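Local coordinates for probable zinc protease (Pseudomonas aeruginosa, PDB 4NNZ), which probably hydrolyses peptide bonds as one subunit of a heterodimeric M16-family zinc protease, at residues V28-L33 with D365-Q370; K129-L134 with P161-M166; K224-A229 with R306-F311; N246-F251 with A418-V423. One frame throughout, in Å; residues are numbered along the deposited sequence.

Interaction 1 (V28-L33 with D365-Q370); sequences VVVSQL and DSIAAQ
The carboxamide of Q32 is the flat group of this contact, and A368 O stands beside its NE2 at 3.5 Å, well out of the carboxamide plane. Q32 OE1 is hydrogen-bonded to W34 NE1, and NE2 makes a weak bond to S372 OG. This is strand-on-helix packing in an alpha/beta domain: strand 28-35, an inner strand of a six-stranded mixed sheet, meets the first turn of helix 367-379, far along the chain. The backbones come nearest at V30 and A368, whose CA atoms are 6.2 Å apart. V28, V30 and Q32 point to the helix, whereas V29 and S31 alternate to the face covered by helix 100-112.

The apolar part depends on I367. With chi1 at 57°, its CG1 sits between the backbone N and the carbonyl carbon, and the extended chi2 carries CD1 outward over the strand. V30 lies against the helix backbone as well, its CG1 3.9 Å from I367 O, and its CG2 stands 4.2 Å from A368 CB. At the start of the helix S366 occupies the N-cap position, and the neighbouring D365 is tied by a salt bridge to R25. The I367 methyl CD1 ends between V28 and V30, 4.0 Å from V28 CG2 and 4.2 Å from V30 CB.

Interaction 2 (K129-L134 with P161-M166); sequences KEERRL and PTIGWM
R132 supplies the polar link between the two segments: its NH1 donates to the carbonyl oxygen of G164 at 2.8 Å. The bond is bent, with an N-H...O angle of 131°, and the oxygen lies at the guanidinium edge but 30° out of its plane. M166 N lies over one face of the same group. Two carboxylates complete the setting, E146 in a salt bridge with R132 NH1 and D137 with R132 NH2, so the buried charge is probably well compensated. A separate salt bridge lies within the helix, where R133 grips E130 OE1 side-on with both NE and NH2.

Van der Waals packing flanks the arginine stem. I163 comes against it with both branches, CG1 lying 3.8 Å from R132 CG and CG2 3.6 Å from R132 NH1. M166 crosses the stem obliquely: its chain bends at chi2 and again at chi3 (84°), which places CE 3.6 Å from K129 O and 3.8 Å from both R132 CD and R133 CG. Within the loop, P161 CG sits over the centre of the W165 ring, 3.4 Å above its plane.

Loop 161-166, which leads from helix 140-152 into helix 166-171, packs on helix 118-137. E131 and I163 both touch H51 of helix 49-56, which carries the HXXEH zinc-binding signature of the family. E146 of helix 140-152 packs on P161 and W165, W165 also meets A155 of the second subunit, and L169 of helix 166-171 abuts K129 and R132.

Interaction 3 (K224-A229 with R306-F311); sequences KPLELA and RGDSLF
Two hydrogen bonds join P225 and E227 to D308. The D308 amide donates to P225 O at 3.3 Å; its path is fairly straight, but the nitrogen stands 41° above the carbonyl plane. Two residues beyond P225, E227 N donates to the side chain of the same D308, at OD2 (3.0 Å), meeting the carboxylate on its anti side. D308 therefore binds the facing chain through both backbone and side chain.

Next to these bonds the P225 ring crosses the R306 side chain at about a right angle. P225 CD lies over one face of the guanidinium, and P225 CG is 3.3 Å from R306 NH1. K224 packs by its aliphatic stem, with CG 3.3 Å from R306 O. G307, which has no side chain, admits the close backbone approach: its CA is 4.6 Å from that of P225, and P225 O occupies the place where a CB would project.

Further out, S258 OG bonds D308 OD1, and a water links D308 OD2, weakly, to L228 O. E227 turns its carboxylate elsewhere, to the amides of A155 and S156, and K224 NZ bonds G257 O. R306 has a cation-pi partner in Y41.

P225 centres an inverse gamma turn, a tight kink between helix 200-211 and strand 233-240. The D308 bonds fasten this linker to the approach of strand 309-317, within the alpha/beta architecture of M16 proteins.

Interaction 4 (N246-F251 with A418-V423); sequences NLIMGF and AQVLPV
N246 and V420 exchange two backbone hydrogen bonds, and I248 and A418 do the same two residues along. V420 N donates to N246 O at 3.0 Å with an almost straight N-H...O angle of 177°, and N246 N returns the bond to V420 O at 3.1 Å. In the second pair A418 N reaches I248 O at 2.9 Å, while I248 N meets A418 O at 3.1 Å. Between them, L247 and Q419 form the non-hydrogen-bonded pair. Their peptides point outward instead: L247 is bonded to A315 of strand 309-317 and Q419 to L236 of strand 233-240, which gives the backbone polar groups partners on both flanks.

N246, I248, A418 and V420 share one face of the sheet. N246 lies beside V420 and points the same way; chi1 of 69° puts CG between its own N and carbonyl carbon, and OD1 comes within 3.3 Å of V420 CB. I248 reaches across the strands with CD1, 4.2 Å from V420 CG2. On the other face L247 and Q419 run side by side, L247 CD1 resting 4.2 Å from Q419 CG. The Q419 carboxamide is satisfied at NE2 by E326, and helix 325-341 covers this face through L325, V328 and E329.

These are neighbouring antiparallel strands, at 160° between their directions, inside a mixed five-stranded sheet. The final strand of the chain is inserted between 233-240 and 246-253, as part of a helix-backed alpha/beta domain of the kind found in M16 peptidases.

How the interactions relate
Interactions 1 and 4 lie in different sheets, on opposite sides of the chain's centre and about 37 Å apart between centres. Interaction 1 spans the two halves of the chain, and both interactions 2 and 3 are nested within the loop it closes. Interaction 2 closes before interactions 3 and 4 open, about 24 and 21 Å from them between centres. Interactions 3 and 4 are interleaved along the chain and touch, F311 O lying 2.9 Å from F251 N where strands 309-317 and 246-253 run as neighbours in one sheet. Linker, C-terminal strand and central strands are thus joined in the second half, while helix 367-379 reaches back to the first sheet.

Interaction 1 (V28-L33 with D365-Q370)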
loop_
_atom_site.group_PDB
_atom_site.type_symbol
_atom_site.label_atom_id
_atom_site.label_comp_id
_atom_site.label_asym_id
_atom_site.label_seq_id
_atom_site.Cartn_x
_atom_site.Cartn_y
_atom_site.Cartn_z
ATOM N N VAL A 28 6.455 -8.697 -42.948
ATOM C CA VAL A 28 6.040 -7.783 -41.898
ATOM C C VAL A 28 6.933 -7.941 -40.710
ATOM O O VAL A 28 7.448 -9.000 -40.470
ATOM C CB VAL A 28 4.641 -8.111 -41.420
ATOM C CG1 VAL A 28 3.630 -7.624 -42.407
ATOM C CG2 VAL A 28 4.492 -9.593 -41.255
ATOM N N VAL A 29 7.111 -6.880 -39.952
ATOM C CA VAL A 29 7.890 -6.973 -38.738
ATOM C C VAL A 29 7.209 -6.321 -37.553
ATOM O O VAL A 29 6.562 -5.326 -37.687
ATOM C CB VAL A 29 9.286 -6.382 -38.919
ATOM C CG1 VAL A 29 9.210 -4.883 -38.996
ATOM C CG2 VAL A 29 10.156 -6.788 -37.768
ATOM N N VAL A 30 7.410 -6.880 -36.382
ATOM C CA VAL A 30 6.812 -6.358 -35.181
ATOM C C VAL A 30 7.900 -5.749 -34.314
ATOM O O VAL A 30 8.899 -6.351 -34.086
ATOM C CB VAL A 30 5.955 -7.455 -34.485
ATOM C CG1 VAL A 30 6.381 -7.809 -33.080
ATOM C CG2 VAL A 30 4.517 -7.074 -34.490
ATOM N N SER A 31 7.682 -4.548 -33.840
ATOM C CA SER A 31 8.636 -3.924 -32.974
ATOM C C SER A 31 7.974 -3.516 -31.697
ATOM O O SER A 31 7.057 -2.761 -31.730
ATOM C CB SER A 31 9.183 -2.692 -33.659
ATOM O OG SER A 31 10.412 -2.304 -33.117
ATOM N N GLN A 32 8.416 -3.998 -30.551
ATOM C CA GLN A 32 7.779 -3.582 -29.315
ATOM C C GLN A 32 8.739 -2.965 -28.351
ATOM O O GLN A 32 9.834 -3.443 -28.254
ATOM C CB GLN A 32 7.167 -4.755 -28.626
ATOM C CG GLN A 32 6.671 -5.827 -29.520
ATOM C CD GLN A 32 5.705 -6.701 -28.803
ATOM O OE1 GLN A 32 5.782 -6.849 -27.619
ATOM N NE2 GLN A 32 4.787 -7.264 -29.521
ATOM N N LEU A 33 8.354 -1.934 -27.601
ATOM C CA LEU A 33 9.370 -1.562 -26.619
ATOM C C LEU A 33 8.916 -1.741 -25.181
ATOM O O LEU A 33 7.936 -1.186 -24.832
ATOM C CB LEU A 33 9.843 -0.155 -26.853
ATOM C CG LEU A 33 10.994 0.373 -26.023
ATOM C CD1 LEU A 33 11.974 -0.710 -25.684
ATOM C CD2 LEU A 33 11.713 1.454 -26.761
ATOM N N ASP A 365 2.429 -19.129 -33.173
ATOM C CA ASP A 365 2.382 -18.566 -34.479
ATOM C C ASP A 365 1.767 -17.253 -34.142
ATOM O O ASP A 365 1.093 -17.162 -33.149
ATOM C CB ASP A 365 1.480 -19.424 -35.335
ATOM C CG ASP A 365 1.183 -18.814 -36.643
ATOM O OD1 ASP A 365 0.958 -17.606 -36.697
ATOM O OD2 ASP A 365 1.171 -19.544 -37.636
ATOM N N SER A 366 2.081 -16.247 -34.928
ATOM C CA SER A 366 1.782 -14.861 -34.650
ATOM C C SER A 366 3.009 -14.217 -34.094
ATOM O O SER A 366 3.358 -14.401 -32.972
ATOM C CB SER A 366 0.647 -14.692 -33.687
ATOM O OG SER A 366 0.320 -13.338 -33.590
ATOM N N ILE A 367 3.659 -13.449 -34.923
ATOM C CA ILE A 367 4.871 -12.818 -34.555
ATOM C C ILE A 367 4.637 -11.848 -33.408
ATOM O O ILE A 367 5.503 -11.632 -32.617
ATOM C CB ILE A 367 5.552 -12.183 -35.769
ATOM C CG1 ILE A 367 4.631 -11.199 -36.435
ATOM C CG2 ILE A 367 5.921 -13.250 -36.753
ATOM C CD1 ILE A 367 5.322 -10.339 -37.444
ATOM N N ALA A 368 3.454 -11.265 -33.347
ATOM C CA ALA A 368 3.113 -10.376 -32.266
ATOM C C ALA A 368 3.071 -11.040 -30.914
ATOM O O ALA A 368 3.511 -10.484 -29.959
ATOM C CB ALA A 368 1.808 -9.689 -32.545
ATOM N N ALA A 369 2.501 -12.216 -30.839
ATOM C CA ALA A 369 2.471 -12.955 -29.612
ATOM C C ALA A 369 3.836 -13.374 -29.145
ATOM O O ALA A 369 4.106 -13.358 -27.973
ATOM C CB ALA A 369 1.558 -14.150 -29.730
ATOM N N GLN A 370 4.683 -13.796 -30.057
ATOM C CA GLN A 370 6.002 -14.215 -29.683
ATOM C C GLN A 370 6.730 -13.045 -29.145
ATOM O O GLN A 370 7.450 -13.162 -28.207
ATOM C CB GLN A 370 6.760 -14.784 -30.861
ATOM C CG GLN A 370 6.182 -16.045 -31.429
ATOM C CD GLN A 370 6.816 -16.425 -32.735
ATOM O OE1 GLN A 370 7.835 -17.086 -32.773
ATOM N NE2 GLN A 370 6.211 -16.019 -33.805
#

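Interaction 2 (K129-L134 with P161-M166)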
loop_
_atom_site.group_PDB
_atom_site.type_symbol
_atom_site.label_atom_id
_atom_site.label_comp_id
_atom_site.label_asym_id
_atom_site.label_seq_id
_atom_site.Cartn_x
_atom_site.Cartn_y
_atom_site.Cartn_z
ATOM N N LYS A 129 -8.700 11.367 -15.439
ATOM C CA LYS A 129 -9.545 11.360 -14.294
ATOM C C LYS A 129 -10.890 10.908 -14.733
ATOM O O LYS A 129 -11.577 10.184 -14.058
ATOM C CB LYS A 129 -9.669 12.754 -13.758
ATOM C CG LYS A 129 -8.489 13.207 -12.960
ATOM C CD LYS A 129 -8.827 14.447 -12.195
ATOM C CE LYS A 129 -8.407 15.690 -12.922
ATOM N NZ LYS A 129 -8.909 16.840 -12.160
ATOM N N GLU A 130 -11.279 11.396 -15.881
ATOM C CA GLU A 130 -12.541 11.052 -16.432
ATOM C C GLU A 130 -12.593 9.586 -16.732
ATOM O O GLU A 130 -13.544 8.943 -16.436
ATOM C CB GLU A 130 -12.758 11.885 -17.673
ATOM C CG GLU A 130 -13.948 11.506 -18.499
ATOM C CD GLU A 130 -15.236 11.848 -17.818
ATOM O OE1 GLU A 130 -15.235 12.039 -16.598
ATOM O OE2 GLU A 130 -16.259 11.927 -18.495
ATOM N N GLU A 131 -11.529 9.054 -17.284
ATOM C CA GLU A 131 -11.441 7.650 -17.576
ATOM C C GLU A 131 -11.560 6.810 -16.310
ATOM O O GLU A 131 -12.084 5.745 -16.357
ATOM C CB GLU A 131 -10.160 7.340 -18.352
ATOM C CG GLU A 131 -9.620 5.932 -18.201
ATOM C CD GLU A 131 -8.570 5.573 -19.212
ATOM O OE1 GLU A 131 -7.508 6.195 -19.200
ATOM O OE2 GLU A 131 -8.794 4.658 -20.016
ATOM N N ARG A 132 -11.052 7.291 -15.199
ATOM C CA ARG A 132 -11.204 6.594 -13.958
ATOM C C ARG A 132 -12.636 6.482 -13.502
ATOM O O ARG A 132 -13.026 5.485 -12.978
ATOM C CB ARG A 132 -10.387 7.258 -12.869
ATOM C CG ARG A 132 -10.010 6.293 -11.799
ATOM C CD ARG A 132 -9.839 6.910 -10.446
ATOM N NE ARG A 132 -10.566 6.134 -9.476
ATOM C CZ ARG A 132 -10.165 5.007 -8.928
ATOM N NH1 ARG A 132 -9.003 4.481 -9.202
ATOM N NH2 ARG A 132 -10.948 4.415 -8.087
ATOM N N ARG A 133 -13.392 7.548 -13.638
ATOM C CA ARG A 133 -14.768 7.517 -13.263
ATOM C C ARG A 133 -15.577 6.561 -14.089
ATOM O O ARG A 133 -16.347 5.803 -13.585
ATOM C CB ARG A 133 -15.377 8.863 -13.553
ATOM C CG ARG A 133 -15.019 9.968 -12.613
ATOM C CD ARG A 133 -16.155 10.957 -12.553
ATOM N NE ARG A 133 -16.589 11.415 -13.872
ATOM C CZ ARG A 133 -17.777 11.171 -14.408
ATOM N NH1 ARG A 133 -18.679 10.461 -13.755
ATOM N NH2 ARG A 133 -18.066 11.638 -15.597
ATOM N N LEU A 134 -15.450 6.675 -15.385
ATOM C CA LEU A 134 -16.259 5.926 -16.288
ATOM C C LEU A 134 -16.015 4.451 -16.250
ATOM O O LEU A 134 -16.934 3.668 -16.257
ATOM C CB LEU A 134 -16.031 6.433 -17.696
ATOM C CG LEU A 134 -16.927 7.509 -18.293
ATOM C CD1 LEU A 134 -17.816 8.146 -17.261
ATOM C CD2 LEU A 134 -16.117 8.564 -18.997
ATOM N N PRO A 161 -3.847 0.346 -7.677
ATOM C CA PRO A 161 -4.488 0.352 -8.977
ATOM C C PRO A 161 -3.651 1.050 -9.997
ATOM O O PRO A 161 -3.185 2.111 -9.759
ATOM C CB PRO A 161 -5.745 1.164 -8.735
ATOM C CG PRO A 161 -5.464 1.980 -7.576
ATOM C CD PRO A 161 -4.574 1.165 -6.721
ATOM N N THR A 162 -3.499 0.455 -11.150
ATOM C CA THR A 162 -2.744 1.015 -12.248
ATOM C C THR A 162 -3.223 2.362 -12.746
ATOM O O THR A 162 -2.451 3.203 -13.092
ATOM C CB THR A 162 -2.757 0.052 -13.433
ATOM O OG1 THR A 162 -2.368 -1.243 -13.007
ATOM C CG2 THR A 162 -1.840 0.481 -14.449
ATOM N N ILE A 163 -4.514 2.541 -12.800
ATOM C CA ILE A 163 -5.093 3.804 -13.193
ATOM C C ILE A 163 -4.749 4.938 -12.249
ATOM O O ILE A 163 -4.607 6.045 -12.668
ATOM C CB ILE A 163 -6.607 3.730 -13.442
ATOM C CG1 ILE A 163 -7.124 5.052 -13.970
ATOM C CG2 ILE A 163 -7.350 3.450 -12.186
ATOM C CD1 ILE A 163 -6.559 5.460 -15.296
ATOM N N GLY A 164 -4.599 4.616 -10.983
ATOM C CA GLY A 164 -4.316 5.552 -9.928
ATOM C C GLY A 164 -5.519 5.866 -9.100
ATOM O O GLY A 164 -6.593 5.826 -9.587
ATOM N N TRP A 165 -5.344 6.137 -7.829
ATOM C CA TRP A 165 -6.439 6.576 -6.991
ATOM C C TRP A 165 -6.823 8.005 -7.336
ATOM O O TRP A 165 -5.999 8.789 -7.685
ATOM C CB TRP A 165 -6.076 6.456 -5.523
ATOM C CG TRP A 165 -5.706 5.104 -5.030
ATOM C CD1 TRP A 165 -4.495 4.699 -4.631
ATOM C CD2 TRP A 165 -6.563 3.998 -4.846
ATOM N NE1 TRP A 165 -4.523 3.428 -4.214
ATOM C CE2 TRP A 165 -5.794 2.965 -4.334
ATOM C CE3 TRP A 165 -7.904 3.772 -5.085
ATOM C CZ2 TRP A 165 -6.311 1.740 -4.060
ATOM C CZ3 TRP A 165 -8.413 2.576 -4.791
ATOM C CH2 TRP A 165 -7.628 1.564 -4.292
ATOM N N MET A 166 -8.080 8.339 -7.214
ATOM C CA MET A 166 -8.550 9.610 -7.677
ATOM C C MET A 166 -7.902 10.760 -6.966
ATOM O O MET A 166 -7.630 11.781 -7.544
ATOM C CB MET A 166 -10.056 9.704 -7.594
ATOM C CG MET A 166 -10.593 10.970 -8.222
ATOM S SD MET A 166 -10.413 11.090 -9.985
ATOM C CE MET A 166 -11.852 10.168 -10.435
#

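Interaction 3 (K224-A229 with R306-F311)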
loop_
_atom_site.group_PDB
_atom_site.type_symbol
_atom_site.label_atom_id
_atom_site.label_comp_id
_atom_site.label_asym_id
_atom_site.label_seq_id
_atom_site.Cartn_x
_atom_site.Cartn_y
_atom_site.Cartn_z
ATOM N N LYS A 224 11.217 -6.646 -5.986
ATOM C CA LYS A 224 10.156 -7.517 -6.436
ATOM C C LYS A 224 9.041 -7.300 -5.484
ATOM O O LYS A 224 9.303 -7.162 -4.323
ATOM C CB LYS A 224 10.564 -8.966 -6.259
ATOM C CG LYS A 224 11.272 -9.614 -7.413
ATOM C CD LYS A 224 11.593 -11.050 -7.092
ATOM C CE LYS A 224 12.952 -11.453 -7.607
ATOM N NZ LYS A 224 12.864 -12.589 -8.542
ATOM N N PRO A 225 7.797 -7.338 -5.924
ATOM C CA PRO A 225 6.690 -7.144 -5.010
ATOM C C PRO A 225 6.295 -8.420 -4.319
ATOM O O PRO A 225 5.417 -9.107 -4.748
ATOM C CB PRO A 225 5.571 -6.676 -5.915
ATOM C CG PRO A 225 6.187 -6.355 -7.192
ATOM C CD PRO A 225 7.356 -7.230 -7.309
ATOM N N LEU A 226 7.008 -8.726 -3.260
ATOM C CA LEU A 226 6.716 -9.819 -2.379
ATOM C C LEU A 226 5.653 -9.482 -1.398
ATOM O O LEU A 226 5.534 -8.383 -0.954
ATOM C CB LEU A 226 7.949 -10.194 -1.599
ATOM C CG LEU A 226 9.186 -10.287 -2.437
ATOM C CD1 LEU A 226 10.285 -10.753 -1.543
ATOM C CD2 LEU A 226 8.952 -11.273 -3.541
ATOM N N GLU A 227 4.933 -10.488 -0.997
ATOM C CA GLU A 227 3.789 -10.327 -0.179
ATOM C C GLU A 227 3.981 -11.273 0.975
ATOM O O GLU A 227 4.846 -12.094 0.931
ATOM C CB GLU A 227 2.558 -10.678 -0.988
ATOM C CG GLU A 227 1.283 -10.474 -0.245
ATOM C CD GLU A 227 1.170 -9.067 0.251
ATOM O OE1 GLU A 227 1.318 -8.162 -0.564
ATOM O OE2 GLU A 227 0.960 -8.870 1.445
ATOM N N LEU A 228 3.197 -11.135 2.021
ATOM C CA LEU A 228 3.234 -12.072 3.103
ATOM C C LEU A 228 2.746 -13.368 2.566
ATOM O O LEU A 228 1.894 -13.397 1.728
ATOM C CB LEU A 228 2.312 -11.629 4.209
ATOM C CG LEU A 228 2.727 -10.529 5.165
ATOM C CD1 LEU A 228 3.205 -9.313 4.422
ATOM C CD2 LEU A 228 1.552 -10.152 6.007
ATOM N N ALA A 229 3.329 -14.451 3.016
ATOM C CA ALA A 229 2.832 -15.760 2.697
ATOM C C ALA A 229 1.472 -16.068 3.283
ATOM O O ALA A 229 0.648 -16.620 2.629
ATOM C CB ALA A 229 3.832 -16.799 3.117
ATOM N N ARG A 306 6.515 -10.429 -11.733
ATOM C CA ARG A 306 7.766 -9.972 -11.237
ATOM C C ARG A 306 7.954 -10.485 -9.848
ATOM O O ARG A 306 9.013 -10.871 -9.460
ATOM C CB ARG A 306 7.641 -8.489 -11.134
ATOM C CG ARG A 306 8.848 -7.661 -11.365
ATOM C CD ARG A 306 8.404 -6.235 -11.217
ATOM N NE ARG A 306 9.362 -5.473 -10.483
ATOM C CZ ARG A 306 9.089 -4.578 -9.560
ATOM N NH1 ARG A 306 7.871 -4.297 -9.206
ATOM N NH2 ARG A 306 10.079 -3.965 -8.989
ATOM N N GLY A 307 6.897 -10.416 -9.080
ATOM C CA GLY A 307 6.867 -10.903 -7.739
ATOM C C GLY A 307 5.807 -11.952 -7.576
ATOM O O GLY A 307 5.568 -12.722 -8.438
ATOM N N ASP A 308 5.123 -11.895 -6.461
ATOM C CA ASP A 308 4.088 -12.820 -6.080
ATOM C C ASP A 308 2.782 -12.629 -6.807
ATOM O O ASP A 308 2.626 -11.712 -7.538
ATOM C CB ASP A 308 3.843 -12.719 -4.596
ATOM C CG ASP A 308 4.908 -13.353 -3.808
ATOM O OD1 ASP A 308 5.578 -14.240 -4.323
ATOM O OD2 ASP A 308 5.084 -12.973 -2.663
ATOM N N SER A 309 1.846 -13.515 -6.565
ATOM C CA SER A 309 0.660 -13.598 -7.350
ATOM C C SER A 309 -0.548 -14.069 -6.582
ATOM O O SER A 309 -0.494 -14.302 -5.422
ATOM C CB SER A 309 0.897 -14.478 -8.561
ATOM O OG SER A 309 -0.181 -14.388 -9.436
ATOM N N LEU A 310 -1.649 -14.170 -7.289
ATOM C CA LEU A 310 -2.929 -14.477 -6.735
ATOM C C LEU A 310 -3.596 -15.557 -7.542
ATOM O O LEU A 310 -3.591 -15.501 -8.732
ATOM C CB LEU A 310 -3.771 -13.236 -6.834
ATOM C CG LEU A 310 -4.204 -12.403 -5.657
ATOM C CD1 LEU A 310 -5.473 -11.697 -6.024
ATOM C CD2 LEU A 310 -4.439 -13.226 -4.418
ATOM N N PHE A 311 -4.185 -16.531 -6.879
ATOM C CA PHE A 311 -4.945 -17.555 -7.540
ATOM C C PHE A 311 -6.385 -17.238 -7.321
ATOM O O PHE A 311 -6.836 -17.218 -6.237
ATOM C CB PHE A 311 -4.645 -18.920 -6.950
ATOM C CG PHE A 311 -5.260 -20.052 -7.705
ATOM C CD1 PHE A 311 -6.566 -20.392 -7.520
ATOM C CD2 PHE A 311 -4.527 -20.769 -8.595
ATOM C CE1 PHE A 311 -7.126 -21.419 -8.210
ATOM C CE2 PHE A 311 -5.082 -21.803 -9.283
ATOM C CZ PHE A 311 -6.380 -22.125 -9.093
HETATM O O HOH W 1 2.462 -14.201 -1.214
#

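Interaction 4 (N246-F251 with A418-V423)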
loop_
_atom_site.group_PDB
_atom_site.type_symbol
_atom_site.label_atom_id
_atom_site.label_comp_id
_atom_site.label_asym_id
_atom_site.label_seq_id
_atom_site.Cartn_x
_atom_site.Cartn_y
_atom_site.Cartn_z
ATOM N N ASN A 246 -22.165 -11.887 -6.645
ATOM C CA ASN A 246 -21.070 -12.742 -7.038
ATOM C C ASN A 246 -19.925 -12.815 -6.064
ATOM O O ASN A 246 -19.773 -11.985 -5.223
ATOM C CB ASN A 246 -20.597 -12.401 -8.437
ATOM C CG ASN A 246 -19.918 -11.071 -8.513
ATOM O OD1 ASN A 246 -20.533 -10.055 -8.341
ATOM N ND2 ASN A 246 -18.628 -11.088 -8.768
ATOM N N LEU A 247 -19.131 -13.852 -6.195
ATOM C CA LEU A 247 -18.133 -14.192 -5.236
ATOM C C LEU A 247 -16.781 -14.155 -5.850
ATOM O O LEU A 247 -16.589 -14.643 -6.914
ATOM C CB LEU A 247 -18.390 -15.586 -4.706
ATOM C CG LEU A 247 -17.631 -15.963 -3.452
ATOM C CD1 LEU A 247 -18.077 -15.128 -2.292
ATOM C CD2 LEU A 247 -17.851 -17.405 -3.147
ATOM N N ILE A 248 -15.836 -13.558 -5.159
ATOM C CA ILE A 248 -14.475 -13.570 -5.588
ATOM C C ILE A 248 -13.638 -14.160 -4.489
ATOM O O ILE A 248 -13.703 -13.723 -3.406
ATOM C CB ILE A 248 -14.001 -12.146 -5.848
ATOM C CG1 ILE A 248 -15.065 -11.366 -6.588
ATOM C CG2 ILE A 248 -12.684 -12.135 -6.587
ATOM C CD1 ILE A 248 -14.577 -10.087 -7.199
ATOM N N MET A 249 -12.856 -15.172 -4.789
ATOM C CA MET A 249 -11.899 -15.706 -3.842
ATOM C C MET A 249 -10.494 -15.668 -4.385
ATOM O O MET A 249 -10.250 -16.101 -5.465
ATOM C CB MET A 249 -12.248 -17.128 -3.497
ATOM C CG MET A 249 -13.525 -17.258 -2.717
ATOM S SD MET A 249 -14.069 -18.939 -2.572
ATOM C CE MET A 249 -12.905 -19.610 -1.428
ATOM N N GLY A 250 -9.564 -15.144 -3.624
ATOM C CA GLY A 250 -8.185 -15.096 -4.047
ATOM C C GLY A 250 -7.234 -15.704 -3.058
ATOM O O GLY A 250 -7.373 -15.488 -1.919
ATOM N N PHE A 251 -6.265 -16.461 -3.515
ATOM C CA PHE A 251 -5.263 -17.017 -2.633
ATOM C C PHE A 251 -3.871 -16.493 -2.902
ATOM O O PHE A 251 -3.424 -16.530 -3.994
ATOM C CB PHE A 251 -5.275 -18.517 -2.749
ATOM C CG PHE A 251 -6.458 -19.152 -2.123
ATOM C CD1 PHE A 251 -6.495 -19.371 -0.801
ATOM C CD2 PHE A 251 -7.533 -19.517 -2.870
ATOM C CE1 PHE A 251 -7.566 -19.956 -0.219
ATOM C CE2 PHE A 251 -8.620 -20.090 -2.294
ATOM C CZ PHE A 251 -8.631 -20.310 -0.958
ATOM N N ALA A 418 -14.339 -11.823 -1.350
ATOM C CA ALA A 418 -15.230 -10.691 -1.412
ATOM C C ALA A 418 -16.607 -10.989 -1.954
ATOM O O ALA A 418 -16.719 -11.608 -2.945
ATOM C CB ALA A 418 -14.601 -9.596 -2.212
ATOM N N GLN A 419 -17.647 -10.494 -1.308
ATOM C CA GLN A 419 -18.993 -10.625 -1.802
ATOM C C GLN A 419 -19.377 -9.340 -2.462
ATOM O O GLN A 419 -19.287 -8.305 -1.876
ATOM C CB GLN A 419 -19.960 -10.936 -0.669
ATOM C CG GLN A 419 -19.502 -12.079 0.205
ATOM C CD GLN A 419 -20.564 -12.701 1.077
ATOM O OE1 GLN A 419 -21.450 -12.058 1.575
ATOM N NE2 GLN A 419 -20.438 -13.971 1.290
ATOM N N VAL A 420 -19.777 -9.414 -3.708
ATOM C CA VAL A 420 -20.199 -8.235 -4.380
ATOM C C VAL A 420 -21.681 -8.284 -4.508
ATOM O O VAL A 420 -22.204 -9.130 -5.151
ATOM C CB VAL A 420 -19.593 -8.149 -5.759
ATOM C CG1 VAL A 420 -19.865 -6.808 -6.364
ATOM C CG2 VAL A 420 -18.119 -8.417 -5.704
ATOM N N LEU A 421 -22.349 -7.372 -3.858
ATOM C CA LEU A 421 -23.764 -7.453 -3.773
ATOM C C LEU A 421 -24.482 -6.318 -4.393
ATOM O O LEU A 421 -24.018 -5.224 -4.421
ATOM C CB LEU A 421 -24.199 -7.589 -2.337
ATOM C CG LEU A 421 -23.790 -8.884 -1.694
ATOM C CD1 LEU A 421 -24.041 -8.780 -0.223
ATOM C CD2 LEU A 421 -24.580 -10.015 -2.259
ATOM N N PRO A 422 -25.682 -6.587 -4.852
ATOM C CA PRO A 422 -26.515 -5.565 -5.449
ATOM C C PRO A 422 -27.105 -4.678 -4.429
ATOM O O PRO A 422 -27.530 -5.153 -3.431
ATOM C CB PRO A 422 -27.629 -6.360 -6.090
ATOM C CG PRO A 422 -27.513 -7.720 -5.579
ATOM C CD PRO A 422 -26.090 -7.920 -5.282
ATOM N N VAL A 423 -27.143 -3.394 -4.694
ATOM C CA VAL A 423 -27.843 -2.486 -3.833
ATOM C C VAL A 423 -29.110 -1.939 -4.480
ATOM O O VAL A 423 -29.932 -2.673 -5.013
ATOM C CB VAL A 423 -26.955 -1.324 -3.410
ATOM C CG1 VAL A 423 -26.479 -0.546 -4.597
ATOM C CG2 VAL A 423 -27.725 -0.416 -2.501
#